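Local atomic coordinates of class B carbapenemase GOB-18 (Elizabethkingia meningoseptica, PDB entry 5K0W), a protein that probably hydrolyses beta-lactam antibiotics, carbapenems among them, as a dizinc metallo-beta-lactamase of the B3 subclass. Residues Leu94-Ala99 against Ala116-Asp121; Val120-Val125 against Thr153-Asp158; Val127-Gly132 against Val148-Thr153; Lys133-Met138 against Gly174-Ser179; Pro201-Asp206 against Ser220-Thr225. All blocks are in the same frame, centred on the assembly; numbering follows the deposited sequence.

Contact 1. Residues Leu94-Ala99 against Ala116-Asp121. With ZN (zinc ion), chain D.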
# COMPACT_ATOMS: atom_id res chain seq x y z
N LEU A 94 9.04 7.88 -2.14
CA LEU A 94 7.75 7.31 -2.52
C LEU A 94 7.83 5.78 -2.37
O LEU A 94 8.78 5.17 -2.87
CB LEU A 94 7.38 7.70 -3.97
CG LEU A 94 7.02 9.17 -4.18
CD1 LEU A 94 7.33 9.63 -5.59
CD2 LEU A 94 5.57 9.43 -3.82
N LEU A 95 6.88 5.16 -1.63
CA LEU A 95 6.83 3.71 -1.39
C LEU A 95 5.48 3.08 -1.80
O LEU A 95 4.48 3.80 -1.93
CB LEU A 95 7.23 3.32 0.05
CG LEU A 95 8.61 3.81 0.55
CD1 LEU A 95 8.76 3.58 2.05
CD2 LEU A 95 9.74 3.09 -0.16
N LEU A 96 5.47 1.75 -2.01
CA LEU A 96 4.31 0.99 -2.49
C LEU A 96 4.07 -0.29 -1.72
O LEU A 96 5.02 -1.00 -1.42
CB LEU A 96 4.60 0.56 -3.94
CG LEU A 96 3.99 1.35 -5.08
CD1 LEU A 96 4.28 0.67 -6.39
CD2 LEU A 96 2.48 1.51 -4.89
N THR A 97 2.80 -0.65 -1.53
CA THR A 97 2.48 -1.93 -0.88
C THR A 97 2.10 -2.99 -1.93
O THR A 97 2.13 -4.18 -1.62
CB THR A 97 1.42 -1.78 0.23
OG1 THR A 97 0.23 -1.23 -0.31
CG2 THR A 97 1.93 -0.97 1.42
N GLN A 98 1.72 -2.55 -3.16
CA GLN A 98 1.31 -3.39 -4.28
C GLN A 98 1.29 -2.56 -5.58
O GLN A 98 0.93 -1.39 -5.55
CB GLN A 98 -0.06 -4.06 -4.02
CG GLN A 98 -1.17 -3.09 -3.64
CD GLN A 98 -2.54 -3.71 -3.75
OE1 GLN A 98 -3.08 -3.86 -4.86
NE2 GLN A 98 -3.15 -4.03 -2.60
N ALA A 99 1.67 -3.19 -6.73
CA ALA A 99 1.73 -2.52 -8.04
C ALA A 99 0.45 -2.63 -8.87
O ALA A 99 0.45 -3.18 -9.99
CB ALA A 99 2.94 -2.99 -8.84
N ALA A 116 11.04 13.39 -5.95
CA ALA A 116 11.23 12.46 -4.86
C ALA A 116 11.81 11.21 -5.49
O ALA A 116 11.66 11.01 -6.70
CB ALA A 116 9.88 12.12 -4.24
N LYS A 117 12.47 10.38 -4.68
CA LYS A 117 13.02 9.11 -5.16
C LYS A 117 11.96 8.03 -4.94
O LYS A 117 11.20 8.08 -3.97
CB LYS A 117 14.36 8.79 -4.49
CG LYS A 117 15.44 9.86 -4.68
CD LYS A 117 15.95 9.97 -6.13
CE LYS A 117 16.90 11.13 -6.35
NZ LYS A 117 16.19 12.44 -6.44
N PHE A 118 11.86 7.10 -5.89
CA PHE A 118 10.90 6.01 -5.83
C PHE A 118 11.60 4.68 -5.60
O PHE A 118 12.42 4.28 -6.42
CB PHE A 118 9.98 5.99 -7.07
CG PHE A 118 9.04 4.81 -7.15
CD1 PHE A 118 8.27 4.43 -6.05
CD2 PHE A 118 8.90 4.09 -8.33
CE1 PHE A 118 7.41 3.33 -6.12
CE2 PHE A 118 8.04 2.99 -8.40
CZ PHE A 118 7.29 2.63 -7.29
N TYR A 119 11.32 4.03 -4.46
CA TYR A 119 11.90 2.74 -4.07
C TYR A 119 10.78 1.70 -4.09
O TYR A 119 9.71 1.95 -3.54
CB TYR A 119 12.52 2.82 -2.66
CG TYR A 119 13.53 3.92 -2.40
CD1 TYR A 119 14.20 4.55 -3.44
CD2 TYR A 119 13.88 4.26 -1.10
CE1 TYR A 119 15.15 5.53 -3.20
CE2 TYR A 119 14.84 5.25 -0.85
CZ TYR A 119 15.48 5.88 -1.90
OH TYR A 119 16.43 6.84 -1.66
N VAL A 120 11.01 0.56 -4.73
CA VAL A 120 10.01 -0.50 -4.84
C VAL A 120 10.58 -1.92 -4.68
O VAL A 120 11.78 -2.13 -4.90
CB VAL A 120 9.21 -0.33 -6.15
CG1 VAL A 120 9.91 -1.00 -7.33
CG2 VAL A 120 7.77 -0.82 -5.99
N ASP A 121 9.70 -2.89 -4.34
CA ASP A 121 10.02 -4.31 -4.22
C ASP A 121 10.53 -4.75 -5.58
O ASP A 121 9.89 -4.44 -6.59
CB ASP A 121 8.75 -5.09 -3.87
CG ASP A 121 8.99 -6.49 -3.32
OD1 ASP A 121 9.62 -7.31 -4.04
OD2 ASP A 121 8.48 -6.79 -2.22
ZN ZN D . -4.63 -4.87 -5.72
O HOH W 1 7.88 0.69 -1.99
O HOH W 2 -6.07 -4.20 -4.38
O HOH W 3 -6.42 -5.66 -6.74
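Strands 91-95 and 117-121 are parallel neighbours in the seven-stranded mixed sheet of the metallo-beta-lactamase fold, and the first of them runs on into the loop that delivers a zinc ligand. Backbone bonding fixes the register, with Leu94 straddling Phe118. Leu94 N donates to Lys117 O (2.8 Å), and Leu94 O accepts from Tyr119 N (3.2 Å). Each donor approaches almost along the C=O axis of its acceptor, at C=O...N angles of 167° and 170° respectively. One step further on, a water takes the place of a direct bond, accepting from Leu96 N (2.6 Å) and donating to Tyr119 O (2.7 Å).

Apolar packing occupies both faces of the pair. Leu94 packs its CD1 methyl on Ala116 CB. Phe118, with CG anti to its backbone N (chi1 174°), turns its ring edge to Leu96, so that Phe118 CZ meets Leu96 CD1 at 3.7 Å. The same methyl, Leu96 CD1, lies 3.8 Å from Val120 CG2, the two side chains running side by side. Leu107 of helix 107-114 and Leu128 of helix 125-129 close over this group. On the other face Leu95 crosses Tyr119 obliquely, Leu95 CD2 lying 3.7 Å from Tyr119 CB, while Ile64 and Ile66 of the adjoining strand flank Leu95.

Metal coordination lies beyond the strand end. Gln98, an unusual ligand for this family, shares its zinc with His100, His175 and two waters. Its amide nitrogen NE2 is hydrogen-bonded to Asn199 OD1, which helps to fix the amide's rotation, and Gln98 OE1 binds the zinc at 2.0 Å.

Contact 2. Residues Val120-Val125 against Thr153-Asp158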
# COMPACT_ATOMS: atom_id res chain seq x y z
N VAL A 120 11.01 0.56 -4.73
CA VAL A 120 10.01 -0.50 -4.84
C VAL A 120 10.58 -1.92 -4.68
O VAL A 120 11.78 -2.13 -4.90
CB VAL A 120 9.21 -0.33 -6.15
CG1 VAL A 120 9.91 -1.00 -7.33
CG2 VAL A 120 7.77 -0.82 -5.99
N ASP A 121 9.70 -2.89 -4.34
CA ASP A 121 10.02 -4.31 -4.22
C ASP A 121 10.53 -4.75 -5.58
O ASP A 121 9.89 -4.44 -6.59
CB ASP A 121 8.75 -5.09 -3.87
CG ASP A 121 8.99 -6.49 -3.32
OD1 ASP A 121 9.62 -7.31 -4.04
OD2 ASP A 121 8.48 -6.79 -2.22
N LYS A 122 11.68 -5.43 -5.62
CA LYS A 122 12.30 -5.88 -6.86
C LYS A 122 11.33 -6.63 -7.77
O LYS A 122 11.28 -6.34 -8.97
CB LYS A 122 13.57 -6.69 -6.59
CG LYS A 122 14.54 -6.72 -7.76
CD LYS A 122 15.72 -7.62 -7.45
CE LYS A 122 16.76 -7.58 -8.53
NZ LYS A 122 17.29 -8.94 -8.81
N ALA A 123 10.53 -7.54 -7.20
CA ALA A 123 9.57 -8.34 -7.95
C ALA A 123 8.49 -7.58 -8.75
O ALA A 123 7.91 -8.16 -9.66
CB ALA A 123 8.92 -9.36 -7.04
N ASP A 124 8.22 -6.30 -8.42
CA ASP A 124 7.19 -5.50 -9.10
C ASP A 124 7.71 -4.49 -10.14
O ASP A 124 6.90 -3.81 -10.77
CB ASP A 124 6.24 -4.85 -8.09
CG ASP A 124 4.99 -5.68 -7.73
OD1 ASP A 124 4.60 -6.58 -8.55
OD2 ASP A 124 4.37 -5.38 -6.68
N VAL A 125 9.03 -4.44 -10.35
CA VAL A 125 9.71 -3.55 -11.28
C VAL A 125 9.11 -3.48 -12.70
O VAL A 125 8.77 -2.38 -13.15
CB VAL A 125 11.24 -3.80 -11.26
CG1 VAL A 125 11.93 -3.36 -12.54
CG2 VAL A 125 11.85 -3.11 -10.06
N THR A 153 15.72 -0.58 -5.93
CA THR A 153 14.95 -1.82 -5.79
C THR A 153 15.19 -2.41 -4.40
O THR A 153 16.30 -2.36 -3.88
CB THR A 153 15.23 -2.81 -6.91
OG1 THR A 153 16.63 -3.13 -6.95
CG2 THR A 153 14.75 -2.29 -8.27
N LEU A 154 14.12 -2.91 -3.78
CA LEU A 154 14.22 -3.44 -2.44
C LEU A 154 13.85 -4.92 -2.35
O LEU A 154 13.00 -5.42 -3.09
CB LEU A 154 13.40 -2.60 -1.44
CG LEU A 154 13.73 -1.10 -1.34
CD1 LEU A 154 12.63 -0.36 -0.66
CD2 LEU A 154 15.04 -0.86 -0.62
N LYS A 155 14.55 -5.61 -1.46
CA LYS A 155 14.38 -7.03 -1.15
C LYS A 155 13.89 -7.11 0.28
O LYS A 155 13.90 -6.11 0.99
CB LYS A 155 15.72 -7.77 -1.32
CG LYS A 155 16.03 -8.17 -2.74
CD LYS A 155 15.64 -9.62 -3.04
CE LYS A 155 15.88 -9.98 -4.48
NZ LYS A 155 17.33 -10.18 -4.80
N ASP A 156 13.43 -8.29 0.71
CA ASP A 156 12.94 -8.50 2.06
C ASP A 156 13.98 -8.05 3.08
O ASP A 156 15.18 -8.26 2.88
CB ASP A 156 12.58 -9.97 2.28
CG ASP A 156 11.78 -10.22 3.54
OD1 ASP A 156 10.78 -9.50 3.76
OD2 ASP A 156 12.14 -11.16 4.30
N GLN A 157 13.49 -7.37 4.14
CA GLN A 157 14.25 -6.86 5.30
C GLN A 157 15.11 -5.65 5.03
O GLN A 157 15.85 -5.24 5.92
CB GLN A 157 15.06 -7.98 5.99
CG GLN A 157 14.24 -9.15 6.51
CD GLN A 157 13.18 -8.70 7.47
OE1 GLN A 157 11.99 -8.90 7.23
NE2 GLN A 157 13.58 -8.05 8.57
N ASP A 158 15.02 -5.06 3.82
CA ASP A 158 15.78 -3.86 3.46
C ASP A 158 15.26 -2.69 4.24
O ASP A 158 14.06 -2.56 4.41
CB ASP A 158 15.74 -3.58 1.94
CG ASP A 158 16.66 -4.47 1.10
OD1 ASP A 158 17.48 -5.20 1.69
OD2 ASP A 158 16.58 -4.40 -0.14
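The two strands of a beta-alpha-beta unit, 117-121 and the sheet-edge strand 152-154, are joined in parallel register with Val120 opposite Thr153 and Asp121 opposite Leu154. Leu154 supplies both direct bonds. Its N donates to Val120 O at 2.7 Å, standing 31° out of the carbonyl plane, whereas Leu154 O takes Lys122 N at 2.9 Å within the plane of its own carbonyl.

Past the pairing, each segment satisfies part of its own backbone. Asp121 forms an Asx turn in which OD1 accepts from Ala123 N (3.3 Å) through its anti lone pair; its other oxygen, OD2, is bonded to His171 ND1. Asp124 N returns to Asp121 O at 3.1 Å in the short 3-10 segment. In 153-158 a type II turn spans Lys155-Asp158, and Asp158 OD2 receives Lys155 N at 2.7 Å in a nearly straight bond (174°).

Lys122 and Lys155 lie alongside each other on the exposed side, their aliphatic parts touching. Two like charges so close would be expected to disfavour each other's protonation somewhat. On the side-chain face of Val120 and Thr153, the side chains of Val125 and Thr153 cross at about a right angle, Val125 CG2 meeting Thr153 CG2 at 3.5 Å.

Contact 3. Residues Val127-Gly132 against Val148-Thr153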
# COMPACT_ATOMS: atom_id res chain seq x y z
N VAL A 127 6.12 -4.52 -13.87
CA VAL A 127 4.74 -4.00 -13.82
C VAL A 127 4.74 -2.45 -13.81
O VAL A 127 3.93 -1.81 -14.50
CB VAL A 127 3.94 -4.63 -12.65
CG1 VAL A 127 2.54 -4.01 -12.51
CG2 VAL A 127 3.83 -6.14 -12.81
N LEU A 128 5.68 -1.85 -13.06
CA LEU A 128 5.77 -0.40 -12.93
C LEU A 128 6.32 0.31 -14.15
O LEU A 128 5.81 1.36 -14.53
CB LEU A 128 6.52 -0.02 -11.65
CG LEU A 128 5.68 -0.21 -10.39
CD1 LEU A 128 6.50 -0.70 -9.26
CD2 LEU A 128 4.92 1.05 -10.03
N ARG A 129 7.32 -0.30 -14.81
CA ARG A 129 7.94 0.25 -16.01
C ARG A 129 7.02 0.15 -17.23
O ARG A 129 7.15 0.96 -18.15
CB ARG A 129 9.28 -0.46 -16.27
CG ARG A 129 10.32 -0.21 -15.19
CD ARG A 129 11.61 -0.96 -15.48
NE ARG A 129 12.55 -0.14 -16.24
CZ ARG A 129 13.61 0.47 -15.72
NH1 ARG A 129 13.89 0.35 -14.42
NH2 ARG A 129 14.40 1.20 -16.49
N THR A 130 6.09 -0.85 -17.23
CA THR A 130 5.14 -1.10 -18.31
C THR A 130 3.73 -0.56 -18.01
O THR A 130 2.81 -0.82 -18.78
CB THR A 130 5.05 -2.58 -18.66
OG1 THR A 130 4.32 -3.29 -17.65
CG2 THR A 130 6.39 -3.21 -18.98
N GLY A 131 3.59 0.16 -16.90
CA GLY A 131 2.32 0.75 -16.47
C GLY A 131 1.17 -0.25 -16.36
O GLY A 131 0.02 0.10 -16.64
N GLY A 132 1.50 -1.47 -15.97
CA GLY A 132 0.51 -2.52 -15.77
C GLY A 132 0.46 -3.62 -16.81
O GLY A 132 -0.11 -4.68 -16.54
N VAL A 148 6.18 4.17 -14.31
CA VAL A 148 7.19 4.83 -13.47
C VAL A 148 8.47 3.95 -13.37
O VAL A 148 8.37 2.72 -13.40
CB VAL A 148 6.61 5.30 -12.09
CG1 VAL A 148 6.13 4.14 -11.24
CG2 VAL A 148 7.61 6.16 -11.31
N THR A 149 9.65 4.61 -13.31
CA THR A 149 10.96 3.96 -13.21
C THR A 149 11.56 4.08 -11.80
O THR A 149 11.90 5.20 -11.38
CB THR A 149 11.84 4.40 -14.36
OG1 THR A 149 11.24 3.94 -15.57
CG2 THR A 149 13.26 3.86 -14.27
N PRO A 150 11.68 2.98 -11.03
CA PRO A 150 12.23 3.09 -9.67
C PRO A 150 13.70 3.48 -9.65
O PRO A 150 14.48 3.06 -10.50
CB PRO A 150 11.98 1.71 -9.06
CG PRO A 150 11.89 0.79 -10.20
CD PRO A 150 11.29 1.58 -11.33
N ASP A 151 14.05 4.34 -8.68
CA ASP A 151 15.40 4.83 -8.44
C ASP A 151 16.21 3.78 -7.67
O ASP A 151 17.44 3.79 -7.71
CB ASP A 151 15.36 6.15 -7.65
CG ASP A 151 14.58 7.23 -8.36
OD1 ASP A 151 13.34 7.26 -8.22
OD2 ASP A 151 15.21 8.03 -9.09
N LYS A 152 15.51 2.89 -6.94
CA LYS A 152 16.11 1.80 -6.17
C LYS A 152 15.17 0.63 -6.12
O LYS A 152 13.95 0.81 -6.22
CB LYS A 152 16.42 2.28 -4.73
CG LYS A 152 17.89 2.30 -4.35
CD LYS A 152 18.09 2.78 -2.90
CE LYS A 152 17.98 1.67 -1.88
NZ LYS A 152 18.63 2.03 -0.59
N THR A 153 15.72 -0.58 -5.93
CA THR A 153 14.95 -1.82 -5.79
C THR A 153 15.19 -2.41 -4.40
O THR A 153 16.30 -2.36 -3.88
CB THR A 153 15.23 -2.81 -6.91
OG1 THR A 153 16.63 -3.13 -6.95
CG2 THR A 153 14.75 -2.29 -8.27
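The crossover of the beta-alpha-beta unit formed by strand 117-121, helix 125-129 and strand 152-154 turns back on itself here: the C-terminal end of the short helix packs against the chain that leads into the edge strand. One backbone bond joins the two. Val148 N donates to Leu128 O (2.8 Å), with an N-H...O angle of 158°. The donor stands well above the carbonyl plane, 40° out of it, so the bond is not directed along a lone pair. The helix end is otherwise closed within its own segment. Thr130 leaves the helical conformation, and Gly131 and Gly132, both at positive phi, bring Gly132 N back to Val127 O (2.9 Å).

Leu128 and Val148 lie side by side and point the same way, so that one branch of each does the touching, Leu128 CD2 against Val148 CG1 (3.5 Å). Leu107 and Val120 also border Leu128, while Val148 packs on Phe118, which puts this pair at the edge of the buried helix-sheet interface. Further out, Arg129 bends at chi3 (92°) and lays its guanidinium beneath Thr149. The methyl Thr149 CG2 sits over one face of the group, 3.6 Å from both Arg129 NH1 and Arg129 NH2, and the hydroxyl OG1 stands above the centre of that same face. Pro150 CD borders the group obliquely.

A helix-end carbonyl, polarised if anything toward greater negative charge, thus serves as acceptor on the inner side, whereas the arginine contributes flat van der Waals packing, rather than charge pairing with this segment, on the exposed one.

Contact 4. Residues Lys133-Met138 against Gly174-Ser179. With ZN (zinc ion), chain D.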
# COMPACT_ATOMS: atom_id res chain seq x y z
N LYS A 133 1.05 -3.40 -18.00
CA LYS A 133 1.05 -4.38 -19.09
C LYS A 133 1.58 -5.75 -18.71
O LYS A 133 1.00 -6.75 -19.15
CB LYS A 133 1.79 -3.87 -20.33
CG LYS A 133 1.11 -2.71 -21.04
CD LYS A 133 1.86 -2.32 -22.30
CE LYS A 133 3.11 -1.52 -22.06
NZ LYS A 133 3.96 -1.43 -23.29
N SER A 134 2.64 -5.83 -17.87
CA SER A 134 3.19 -7.12 -17.46
C SER A 134 2.46 -7.80 -16.29
O SER A 134 2.84 -8.91 -15.95
CB SER A 134 4.68 -7.01 -17.18
OG SER A 134 4.89 -6.10 -16.11
N ASP A 135 1.43 -7.18 -15.70
CA ASP A 135 0.71 -7.78 -14.57
C ASP A 135 0.00 -9.08 -14.97
O ASP A 135 -0.75 -9.09 -15.95
CB ASP A 135 -0.29 -6.79 -13.93
CG ASP A 135 -0.78 -7.22 -12.55
OD1 ASP A 135 -1.63 -8.14 -12.48
OD2 ASP A 135 -0.31 -6.63 -11.54
N TYR A 136 0.26 -10.17 -14.21
CA TYR A 136 -0.31 -11.51 -14.40
C TYR A 136 -1.84 -11.53 -14.45
O TYR A 136 -2.44 -12.48 -14.97
CB TYR A 136 0.22 -12.48 -13.33
CG TYR A 136 -0.40 -12.32 -11.96
CD1 TYR A 136 0.03 -11.33 -11.09
CD2 TYR A 136 -1.42 -13.17 -11.53
CE1 TYR A 136 -0.53 -11.19 -9.82
CE2 TYR A 136 -2.01 -13.02 -10.28
CZ TYR A 136 -1.57 -12.02 -9.43
OH TYR A 136 -2.13 -11.91 -8.19
N GLU A 137 -2.47 -10.48 -13.91
CA GLU A 137 -3.92 -10.36 -13.95
C GLU A 137 -4.36 -9.05 -14.57
O GLU A 137 -5.21 -9.06 -15.45
CB GLU A 137 -4.55 -10.61 -12.55
CG GLU A 137 -6.07 -10.47 -12.47
CD GLU A 137 -6.96 -11.48 -13.16
OE1 GLU A 137 -6.45 -12.42 -13.81
OE2 GLU A 137 -8.20 -11.33 -13.04
N MET A 138 -3.77 -7.92 -14.13
CA MET A 138 -4.13 -6.57 -14.58
C MET A 138 -3.65 -6.18 -15.99
O MET A 138 -4.08 -5.16 -16.51
CB MET A 138 -3.72 -5.53 -13.52
CG MET A 138 -4.37 -5.75 -12.17
SD MET A 138 -6.18 -5.82 -12.26
CE MET A 138 -6.54 -4.11 -12.60
N GLY A 174 2.04 -12.43 -3.68
CA GLY A 174 0.79 -13.11 -3.97
C GLY A 174 -0.18 -12.17 -4.65
O GLY A 174 -0.51 -12.37 -5.81
N HIS A 175 -0.64 -11.14 -3.93
CA HIS A 175 -1.57 -10.18 -4.48
C HIS A 175 -0.98 -9.58 -5.77
O HIS A 175 -1.69 -9.40 -6.76
CB HIS A 175 -1.94 -9.14 -3.43
CG HIS A 175 -3.06 -8.24 -3.86
ND1 HIS A 175 -4.39 -8.57 -3.66
CD2 HIS A 175 -3.00 -7.05 -4.52
CE1 HIS A 175 -5.09 -7.57 -4.16
NE2 HIS A 175 -4.30 -6.63 -4.70
N THR A 176 0.31 -9.28 -5.73
CA THR A 176 1.18 -8.86 -6.83
C THR A 176 2.47 -9.65 -6.53
O THR A 176 2.65 -10.13 -5.39
CB THR A 176 1.38 -7.34 -6.95
OG1 THR A 176 2.07 -6.85 -5.81
CG2 THR A 176 0.10 -6.56 -7.19
N LYS A 177 3.35 -9.82 -7.54
CA LYS A 177 4.62 -10.53 -7.40
C LYS A 177 5.50 -9.88 -6.31
O LYS A 177 6.19 -10.59 -5.59
CB LYS A 177 5.35 -10.63 -8.76
CG LYS A 177 4.66 -11.58 -9.75
CD LYS A 177 5.27 -11.57 -11.10
CE LYS A 177 4.71 -12.66 -11.98
NZ LYS A 177 4.74 -12.29 -13.42
N GLY A 178 5.41 -8.57 -6.18
CA GLY A 178 6.17 -7.82 -5.18
C GLY A 178 5.34 -7.04 -4.18
O GLY A 178 5.75 -5.95 -3.77
N SER A 179 4.16 -7.56 -3.79
CA SER A 179 3.38 -6.87 -2.77
C SER A 179 4.17 -6.95 -1.45
O SER A 179 4.94 -7.89 -1.25
CB SER A 179 1.97 -7.44 -2.62
OG SER A 179 1.87 -8.82 -2.92
ZN ZN D . -4.63 -4.87 -5.72
O HOH W 4 3.11 -9.70 -12.73
O HOH W 2 -6.07 -4.20 -4.38
O HOH W 3 -6.42 -5.66 -6.74
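The loop 174-179, which brings His175 to the dizinc site of the metallo-beta-lactamase, is met by loop 133-138 chiefly through one aromatic side chain, Tyr136. With CG in the crowded position between backbone N and carbonyl carbon (chi1 76°), Tyr136 projects across so that its hydroxyl sits at two consecutive carbonyls. Tyr136 OH lies 2.9 Å from His175 O and 2.9 Å from Gly174 O, and its proton can be given to only one of them at a time. Thr176 is the next to touch it, with its CA near the ring plane, 4.2 Å from Tyr136 CE1. The hydroxyl of Thr176 is engaged by Asp124 OD2, while Tyr215 packs edge-to-face with the tyrosine ring.

Lys177 is joined to the tyrosine residue indirectly. Its extended chain brings NZ to a water (3.1 Å from Lys177 NZ) that also accepts from Tyr136 N (3.2 Å). The same NZ is bonded to Ala214 O.

Asp135 shapes the backbone that presents Tyr136. Its OD1 takes two donors, Glu137 N at 2.9 Å in an Asx turn and Met138 N at 2.7 Å. The first uses the anti lone pair; the second comes from above the carboxylate plane. Tyr136 thus meets the main chain beside a metal ligand: His175, whose carbonyl it approaches, binds the zinc through NE2 at 2.1 Å.

Contact 5. Residues Pro201-Asp206 against Ser220-Thr225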
# COMPACT_ATOMS: atom_id res chain seq x y z
N PRO A 201 -3.17 -10.44 2.15
CA PRO A 201 -2.99 -11.39 1.05
C PRO A 201 -4.27 -12.00 0.46
O PRO A 201 -4.55 -13.19 0.64
CB PRO A 201 -2.01 -12.41 1.64
CG PRO A 201 -2.30 -12.39 3.11
CD PRO A 201 -2.85 -11.05 3.46
N SER A 202 -5.03 -11.19 -0.29
CA SER A 202 -6.24 -11.63 -1.00
C SER A 202 -5.90 -12.22 -2.39
O SER A 202 -4.82 -11.94 -2.93
CB SER A 202 -7.24 -10.48 -1.11
OG SER A 202 -6.61 -9.25 -1.44
N VAL A 203 -6.81 -13.05 -2.94
CA VAL A 203 -6.65 -13.70 -4.25
C VAL A 203 -7.53 -13.01 -5.31
O VAL A 203 -8.75 -13.02 -5.17
CB VAL A 203 -6.84 -15.26 -4.21
CG1 VAL A 203 -6.69 -15.89 -5.60
CG2 VAL A 203 -5.87 -15.90 -3.23
N ILE A 204 -6.90 -12.44 -6.36
CA ILE A 204 -7.58 -11.73 -7.47
C ILE A 204 -7.90 -12.59 -8.71
O ILE A 204 -8.70 -12.16 -9.56
CB ILE A 204 -6.86 -10.40 -7.82
CG1 ILE A 204 -5.47 -10.64 -8.47
CG2 ILE A 204 -6.77 -9.52 -6.56
CD1 ILE A 204 -4.77 -9.43 -9.00
N VAL A 205 -7.29 -13.78 -8.80
CA VAL A 205 -7.51 -14.73 -9.90
C VAL A 205 -8.68 -15.67 -9.62
O VAL A 205 -8.79 -16.25 -8.54
CB VAL A 205 -6.25 -15.48 -10.41
CG1 VAL A 205 -5.28 -14.54 -11.10
CG2 VAL A 205 -5.56 -16.28 -9.30
N ASP A 206 -9.55 -15.82 -10.62
CA ASP A 206 -10.75 -16.67 -10.60
C ASP A 206 -10.40 -18.13 -10.99
O ASP A 206 -11.03 -19.06 -10.50
CB ASP A 206 -11.81 -16.11 -11.57
CG ASP A 206 -11.88 -14.58 -11.66
OD1 ASP A 206 -10.92 -13.96 -12.23
OD2 ASP A 206 -12.89 -14.01 -11.20
N SER A 220 2.98 -20.89 -4.01
CA SER A 220 4.06 -20.93 -3.01
C SER A 220 4.28 -19.55 -2.37
O SER A 220 4.52 -19.48 -1.16
CB SER A 220 5.36 -21.45 -3.62
OG SER A 220 5.66 -20.87 -4.88
N ASP A 221 4.16 -18.46 -3.17
CA ASP A 221 4.34 -17.09 -2.68
C ASP A 221 3.37 -16.74 -1.56
O ASP A 221 3.84 -16.46 -0.47
CB ASP A 221 4.34 -16.07 -3.83
CG ASP A 221 5.72 -15.78 -4.40
OD1 ASP A 221 6.71 -16.35 -3.89
OD2 ASP A 221 5.81 -14.91 -5.30
N TYR A 222 2.03 -16.89 -1.80
CA TYR A 222 0.93 -16.74 -0.84
C TYR A 222 1.17 -17.62 0.42
O TYR A 222 0.94 -17.18 1.56
CB TYR A 222 -0.41 -17.21 -1.48
CG TYR A 222 -1.17 -16.16 -2.27
CD1 TYR A 222 -1.69 -15.03 -1.65
CD2 TYR A 222 -1.41 -16.33 -3.63
CE1 TYR A 222 -2.37 -14.06 -2.38
CE2 TYR A 222 -2.08 -15.36 -4.37
CZ TYR A 222 -2.59 -14.24 -3.73
OH TYR A 222 -3.28 -13.30 -4.46
N ALA A 223 1.62 -18.89 0.19
CA ALA A 223 1.89 -19.84 1.26
C ALA A 223 2.95 -19.29 2.22
O ALA A 223 2.76 -19.34 3.44
CB ALA A 223 2.28 -21.19 0.70
N TYR A 224 4.03 -18.70 1.67
CA TYR A 224 5.09 -18.09 2.46
C TYR A 224 4.46 -16.91 3.23
O TYR A 224 4.52 -16.89 4.47
CB TYR A 224 6.21 -17.61 1.52
CG TYR A 224 7.16 -16.59 2.11
CD1 TYR A 224 6.91 -15.22 1.98
CD2 TYR A 224 8.33 -16.98 2.75
CE1 TYR A 224 7.79 -14.27 2.52
CE2 TYR A 224 9.22 -16.05 3.28
CZ TYR A 224 8.94 -14.69 3.16
OH TYR A 224 9.84 -13.78 3.68
N THR A 225 3.81 -15.96 2.48
CA THR A 225 3.11 -14.76 2.95
C THR A 225 2.24 -15.01 4.16
O THR A 225 2.35 -14.24 5.12
CB THR A 225 2.40 -14.07 1.79
OG1 THR A 225 3.39 -13.73 0.84
CG2 THR A 225 1.71 -12.77 2.21
O HOH W 5 -4.01 -13.42 -6.96
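The ring of Tyr222 carries this contact. Val203 lies over one face, its methyl CG2 making a CH-pi contact 4.0 Å from the centroid of the Tyr222 ring, 24° off the normal and displaced toward the rim at CZ. Ser202 O and water 5 lie at the edge, near the ring plane. The hydroxyl is held from two directions: Tyr222 OH donates to Ser202 O at 2.6 Å, coming in the carbonyl plane onto a lone pair (C=O...O angle 132°), and it accepts from water 5 at 2.6 Å. That water in turn receives Ile204 N at 3.1 Å, so one phenol engages the backbone at Ser202 directly and at Ile204 through the water.

Beside the ring, on its CD1 side, Pro201 CB packs on Thr225 CG2 at 3.8 Å. The methyl is anti to the backbone N of Thr225, whose hydroxyl is hydrogen-bonded to Pro173 O.

Close by, Ser202 OG makes a weak hydrogen bond to His175 ND1, a second-shell link to a zinc ligand. Through Tyr222 and Thr225 the loop that follows strand 192-198 packs against helix 218-230, and Leu272 and Leu275 of the long C-terminal helix 265-284 also pack on Pro201.

In the fold
Contacts 1, 2 and 3 share one half of the fold. Strand 117-121 pairs with 91-95 in the buried contact 1 and with the edge strand 152-154 in the more exposed contact 2, while contact 3 packs the intervening helix-end and crossover chain. Main-chain pairing sets register in the first two, with apolar packing in contact 1; contact 3 has one backbone bond, one apolar pair and an arginine-threonine contact. Contacts 4 and 5 join loops, or loop to helix, through tyrosine hydroxyls aimed at carbonyls. Contacts 1 and 4, the buried pair, converge on the same zinc through Gln98 and His175. Asp124 and Thr176 bond contact 2 to contact 4, and Ser202 of partly buried contact 5 approaches His175.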